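Local coordinates for nucleoporin NUP159 (Saccharomyces cerevisiae, PDB 1XIP), which is a component of the yeast nuclear pore complex whose N-terminal beta-propeller domain tethers the helicase Dbp5 to the pore for mRNA export, at residues Thr166-Lys180 with Pro216-Val230. Sequence-based numbering, arbitrary orientation.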
loop_
_atom_site.group_PDB
_atom_site.type_symbol
_atom_site.label_atom_id
_atom_site.label_comp_id
_atom_site.label_asym_id
_atom_site.label_seq_id
_atom_site.Cartn_x
_atom_site.Cartn_y
_atom_site.Cartn_z
ATOM N N THR A 166 13.457 7.090 -3.419
ATOM C CA THR A 166 13.377 5.664 -3.093
ATOM C C THR A 166 11.970 5.252 -2.681
ATOM O O THR A 166 11.609 4.086 -2.771
ATOM C CB THR A 166 14.405 5.239 -2.018
ATOM O OG1 THR A 166 14.230 6.027 -0.845
ATOM C CG2 THR A 166 15.824 5.577 -2.463
ATOM N N SER A 167 11.194 6.228 -2.226
ATOM C CA SER A 167 9.788 6.048 -1.947
ATOM C C SER A 167 9.037 7.348 -2.169
ATOM O O SER A 167 9.544 8.426 -1.908
ATOM C CB SER A 167 9.571 5.567 -0.502
ATOM O OG SER A 167 8.245 5.070 -0.336
ATOM N N PHE A 168 7.811 7.238 -2.636
ATOM C CA PHE A 168 6.954 8.402 -2.766
ATOM C C PHE A 168 5.538 8.060 -2.303
ATOM O O PHE A 168 5.181 6.898 -2.180
ATOM C CB PHE A 168 6.959 8.912 -4.210
ATOM C CG PHE A 168 6.056 8.124 -5.140
ATOM C CD1 PHE A 168 4.755 8.558 -5.404
ATOM C CD2 PHE A 168 6.515 6.962 -5.760
ATOM C CE1 PHE A 168 3.919 7.841 -6.269
ATOM C CE2 PHE A 168 5.696 6.240 -6.630
ATOM C CZ PHE A 168 4.393 6.677 -6.882
ATOM N N ASP A 169 4.742 9.085 -2.041
ATOM C CA ASP A 169 3.317 8.910 -1.779
ATOM C C ASP A 169 2.572 10.118 -2.342
ATOM O O ASP A 169 3.122 11.205 -2.373
ATOM C CB ASP A 169 3.069 8.759 -0.270
ATOM C CG ASP A 169 1.693 8.197 0.051
ATOM O OD1 ASP A 169 0.979 7.719 -0.884
ATOM O OD2 ASP A 169 1.235 8.186 1.220
ATOM N N VAL A 170 1.341 9.918 -2.815
ATOM C CA VAL A 170 0.482 11.028 -3.237
ATOM C C VAL A 170 -0.895 10.947 -2.651
ATOM O O VAL A 170 -1.422 9.845 -2.392
ATOM C CB VAL A 170 0.240 11.090 -4.758
ATOM C CG1 VAL A 170 1.029 12.216 -5.386
ATOM C CG2 VAL A 170 0.477 9.770 -5.431
ATOM N N THR A 171 -1.484 12.126 -2.460
ATOM C CA THR A 171 -2.915 12.263 -2.268
ATOM C C THR A 171 -3.440 13.147 -3.390
ATOM O O THR A 171 -2.699 13.515 -4.297
ATOM C CB THR A 171 -3.228 12.914 -0.912
ATOM O OG1 THR A 171 -2.628 14.226 -0.857
ATOM C CG2 THR A 171 -2.580 12.136 0.234
ATOM N N ASN A 172 -4.710 13.508 -3.315
ATOM C CA ASN A 172 -5.276 14.438 -4.262
ATOM C C ASN A 172 -4.572 15.797 -4.329
ATOM O O ASN A 172 -4.662 16.483 -5.339
ATOM C CB ASN A 172 -6.748 14.645 -3.966
ATOM C CG ASN A 172 -7.503 15.077 -5.178
ATOM O OD1 ASN A 172 -7.664 16.276 -5.429
ATOM N ND2 ASN A 172 -7.946 14.108 -5.975
ATOM N N SER A 173 -3.871 16.176 -3.259
ATOM C CA SER A 173 -3.326 17.534 -3.146
ATOM C C SER A 173 -1.870 17.630 -2.697
ATOM O O SER A 173 -1.295 18.713 -2.706
ATOM C CB SER A 173 -4.211 18.379 -2.237
ATOM O OG SER A 173 -4.353 17.767 -0.974
ATOM N N GLN A 174 -1.270 16.497 -2.328
ATOM C CA GLN A 174 0.115 16.473 -1.851
ATOM C C GLN A 174 0.947 15.367 -2.507
ATOM O O GLN A 174 0.410 14.333 -2.890
ATOM C CB GLN A 174 0.116 16.291 -0.344
ATOM C CG GLN A 174 1.374 16.723 0.362
ATOM C CD GLN A 174 1.290 16.449 1.856
ATOM O OE1 GLN A 174 0.242 15.996 2.352
ATOM N NE2 GLN A 174 2.378 16.729 2.585
ATOM N N LEU A 175 2.252 15.605 -2.640
ATOM C CA LEU A 175 3.216 14.589 -3.091
ATOM C C LEU A 175 4.446 14.615 -2.197
ATOM O O LEU A 175 5.142 15.635 -2.105
ATOM C CB LEU A 175 3.626 14.816 -4.561
ATOM C CG LEU A 175 4.659 13.941 -5.336
ATOM C CD1 LEU A 175 5.141 12.702 -4.627
ATOM C CD2 LEU A 175 4.103 13.534 -6.691
ATOM N N ALA A 176 4.698 13.495 -1.527
ATOM C CA ALA A 176 5.871 13.347 -0.669
ATOM C C ALA A 176 6.937 12.440 -1.305
ATOM O O ALA A 176 6.631 11.485 -2.008
ATOM C CB ALA A 176 5.463 12.814 0.684
ATOM N N VAL A 177 8.192 12.742 -1.024
ATOM C CA VAL A 177 9.311 12.041 -1.632
ATOM C C VAL A 177 10.358 11.730 -0.545
ATOM O O VAL A 177 10.672 12.592 0.289
ATOM C CB VAL A 177 9.901 12.914 -2.776
ATOM C CG1 VAL A 177 11.317 12.543 -3.098
ATOM C CG2 VAL A 177 9.015 12.832 -4.024
ATOM N N LEU A 178 10.835 10.479 -0.520
ATOM C CA LEU A 178 11.963 10.068 0.312
ATOM C C LEU A 178 13.173 9.864 -0.590
ATOM O O LEU A 178 13.119 9.067 -1.538
ATOM C CB LEU A 178 11.666 8.759 1.036
ATOM C CG LEU A 178 12.208 8.531 2.463
ATOM C CD1 LEU A 178 12.118 7.066 2.864
ATOM C CD2 LEU A 178 13.632 9.064 2.674
ATOM N N LEU A 179 14.265 10.561 -0.282
ATOM C CA LEU A 179 15.460 10.520 -1.121
ATOM C C LEU A 179 16.540 9.557 -0.616
ATOM O O LEU A 179 16.514 9.152 0.540
ATOM C CB LEU A 179 16.032 11.934 -1.294
ATOM C CG LEU A 179 15.106 12.916 -2.012
ATOM C CD1 LEU A 179 15.713 14.313 -2.094
ATOM C CD2 LEU A 179 14.804 12.391 -3.397
ATOM N N LYS A 180 17.473 9.201 -1.506
ATOM C CA LYS A 180 18.644 8.349 -1.184
ATOM C C LYS A 180 19.507 8.845 -0.017
ATOM O O LYS A 180 20.012 8.042 0.771
ATOM C CB LYS A 180 19.545 8.185 -2.407
ATOM C CG LYS A 180 18.949 7.383 -3.521
ATOM C CD LYS A 180 19.948 7.188 -4.617
ATOM C CE LYS A 180 19.935 5.767 -5.118
ATOM N NZ LYS A 180 21.105 5.531 -6.028
ATOM N N PRO A 216 16.749 4.127 3.308
ATOM C CA PRO A 216 15.439 4.752 3.119
ATOM C C PRO A 216 14.521 3.758 2.417
ATOM O O PRO A 216 14.855 3.319 1.312
ATOM C CB PRO A 216 15.751 5.948 2.217
ATOM C CG PRO A 216 16.988 5.545 1.455
ATOM C CD PRO A 216 17.772 4.679 2.395
ATOM N N LEU A 217 13.414 3.375 3.060
ATOM C CA LEU A 217 12.555 2.319 2.517
ATOM C C LEU A 217 11.177 2.831 2.079
ATOM O O LEU A 217 10.655 2.398 1.051
ATOM C CB LEU A 217 12.423 1.140 3.492
ATOM C CG LEU A 217 13.663 0.343 3.985
ATOM C CD1 LEU A 217 13.286 -0.697 5.006
ATOM C CD2 LEU A 217 14.389 -0.324 2.864
ATOM N N SER A 218 10.595 3.769 2.828
ATOM C CA SER A 218 9.185 4.059 2.642
ATOM C C SER A 218 8.682 5.403 3.224
ATOM O O SER A 218 9.048 5.769 4.330
ATOM C CB SER A 218 8.371 2.901 3.217
ATOM O OG SER A 218 7.097 3.359 3.609
ATOM N N VAL A 219 7.854 6.123 2.459
ATOM C CA VAL A 219 7.042 7.223 3.003
ATOM C C VAL A 219 5.565 6.967 2.838
ATOM O O VAL A 219 5.141 6.309 1.882
ATOM C CB VAL A 219 7.218 8.602 2.316
ATOM C CG1 VAL A 219 7.568 9.653 3.354
ATOM C CG2 VAL A 219 8.156 8.570 1.117
ATOM N N THR A 220 4.790 7.542 3.753
ATOM C CA THR A 220 3.348 7.542 3.672
ATOM C C THR A 220 2.861 8.854 4.223
ATOM O O THR A 220 3.256 9.246 5.312
ATOM C CB THR A 220 2.787 6.389 4.502
ATOM O OG1 THR A 220 3.299 5.159 3.989
ATOM C CG2 THR A 220 1.287 6.245 4.296
ATOM N N ILE A 221 2.025 9.541 3.453
ATOM C CA ILE A 221 1.328 10.729 3.909
ATOM C C ILE A 221 0.153 10.292 4.765
ATOM O O ILE A 221 -0.744 9.585 4.281
ATOM C CB ILE A 221 0.809 11.517 2.711
ATOM C CG1 ILE A 221 1.967 11.952 1.813
ATOM C CG2 ILE A 221 -0.010 12.687 3.178
ATOM C CD1 ILE A 221 1.547 12.590 0.501
ATOM N N LEU A 222 0.153 10.691 6.034
ATOM C CA LEU A 222 -0.969 10.362 6.918
ATOM C C LEU A 222 -1.926 11.541 6.999
ATOM O O LEU A 222 -3.124 11.369 7.213
ATOM C CB LEU A 222 -0.488 9.968 8.319
ATOM C CG LEU A 222 0.466 8.781 8.465
ATOM C CD1 LEU A 222 1.043 8.748 9.865
ATOM C CD2 LEU A 222 -0.206 7.461 8.140
ATOM N N SER A 223 -1.370 12.736 6.838
ATOM C CA SER A 223 -2.117 13.995 6.803
ATOM C C SER A 223 -1.199 14.986 6.105
ATOM O O SER A 223 -0.024 14.684 5.909
ATOM C CB SER A 223 -2.455 14.474 8.221
ATOM O OG SER A 223 -1.409 15.275 8.762
ATOM N N PRO A 224 -1.699 16.156 5.720
ATOM C CA PRO A 224 -0.832 17.160 5.078
ATOM C C PRO A 224 0.397 17.512 5.944
ATOM O O PRO A 224 1.379 18.020 5.401
ATOM C CB PRO A 224 -1.753 18.362 4.918
ATOM C CG PRO A 224 -3.131 17.775 4.907
ATOM C CD PRO A 224 -3.089 16.629 5.850
ATOM N N GLN A 225 0.335 17.203 7.247
ATOM C CA GLN A 225 1.410 17.512 8.201
ATOM C C GLN A 225 2.260 16.317 8.703
ATOM O O GLN A 225 3.450 16.480 9.027
ATOM C CB GLN A 225 0.838 18.277 9.392
ATOM C CG GLN A 225 0.937 19.777 9.200
ATOM C CD GLN A 225 -0.007 20.553 10.087
ATOM O OE1 GLN A 225 0.369 20.970 11.193
ATOM N NE2 GLN A 225 -1.235 20.772 9.602
ATOM N N ASP A 226 1.641 15.135 8.774
ATOM C CA ASP A 226 2.319 13.919 9.227
ATOM C C ASP A 226 2.828 13.041 8.088
ATOM O O ASP A 226 2.242 12.997 7.004
ATOM C CB ASP A 226 1.396 13.061 10.097
ATOM C CG ASP A 226 0.545 13.877 11.055
ATOM O OD1 ASP A 226 0.803 15.101 11.239
ATOM O OD2 ASP A 226 -0.424 13.354 11.668
ATOM N N PHE A 227 3.918 12.329 8.356
ATOM C CA PHE A 227 4.373 11.255 7.492
ATOM C C PHE A 227 4.812 10.072 8.348
ATOM O O PHE A 227 5.136 10.214 9.531
ATOM C CB PHE A 227 5.526 11.695 6.581
ATOM C CG PHE A 227 5.313 13.028 5.911
ATOM C CD1 PHE A 227 4.698 13.103 4.670
ATOM C CD2 PHE A 227 5.749 14.211 6.517
ATOM C CE1 PHE A 227 4.500 14.334 4.039
ATOM C CE2 PHE A 227 5.546 15.454 5.901
ATOM C CZ PHE A 227 4.920 15.511 4.658
ATOM N N LEU A 228 4.808 8.898 7.740
ATOM C CA LEU A 228 5.368 7.727 8.364
ATOM C C LEU A 228 6.486 7.259 7.458
ATOM O O LEU A 228 6.269 7.036 6.267
ATOM C CB LEU A 228 4.282 6.665 8.502
ATOM C CG LEU A 228 4.461 5.332 9.235
ATOM C CD1 LEU A 228 4.133 4.209 8.309
ATOM C CD2 LEU A 228 5.817 5.147 9.840
ATOM N N ALA A 229 7.690 7.152 8.016
ATOM C CA ALA A 229 8.881 6.747 7.262
ATOM C C ALA A 229 9.461 5.469 7.817
ATOM O O ALA A 229 9.406 5.229 9.019
ATOM C CB ALA A 229 9.919 7.839 7.305
ATOM N N VAL A 230 10.038 4.651 6.950
ATOM C CA VAL A 230 10.710 3.452 7.420
ATOM C C VAL A 230 12.124 3.339 6.875
ATOM O O VAL A 230 12.377 3.645 5.709
ATOM C CB VAL A 230 9.912 2.173 7.129
ATOM C CG1 VAL A 230 10.561 0.980 7.842
ATOM C CG2 VAL A 230 8.451 2.324 7.564
HETATM O O HOH W 1 6.322 2.772 0.723
HETATM O O HOH W 2 4.371 4.436 0.041
#
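Ser-167 and Asp-169, two residues apart on strand 167-170, each accept a backbone N-H from the neighbouring strand 216-221, illustrating how side chains can join beta-sheets face to face in a propeller. Val-219 N lies 3.0 Å from Ser-167 OG, and Ile-221 N lies 2.7 Å from Asp-169 OD2, which receives it on the anti lone pair. The Asp-169 carboxylate sits anti to the backbone N (chi1 -164°), which carries OD2 across to the partner strand. The two amide donors also supply apolar contacts: Val-219 brings CG2 to 3.5 Å from Leu-178 CB, and Ile-221 lays CG1 against Ala-176 CB at 3.8 Å, its CD1 resting against both strands near Asp-169 O and Ala-176 N. Gln-174 extends its amide toward the 222-225 turn, with OE1 beside Pro-224 CA and Ile-221 CG2; NE2 makes a weak bond to Pro-224 O and stands 3.5 Å from Phe-227 CZ, the amide and ring planes 64° apart. Its firmer partner is Ser-186 OG, on the next strand of its own sheet. At the Pro-216 end, Thr-166 OG1 and Leu-178 CD2 both meet Pro-216 CB, each side chain crossing the ring at about a right angle.

Further out, one water links Ser-167 OG to Ser-218 OG, and a second donates to Val-219 O. Lys-281, on strand 279-284, bonds to Ile-221 O and makes a long, weak ion pair with Asp-169 OD2. With an alanine in place of Asp-169, Ile-221 N would probably lose its buried acceptor and Lys-281 its nearby negative charge. The axes of strands 167-170 and 216-221 run nearly parallel, 9° apart, yet the latter's two direct amide bonds end on side chains: neighbouring blades meet through apolar packing, with these bonds and weaker or water-mediated polar links around it.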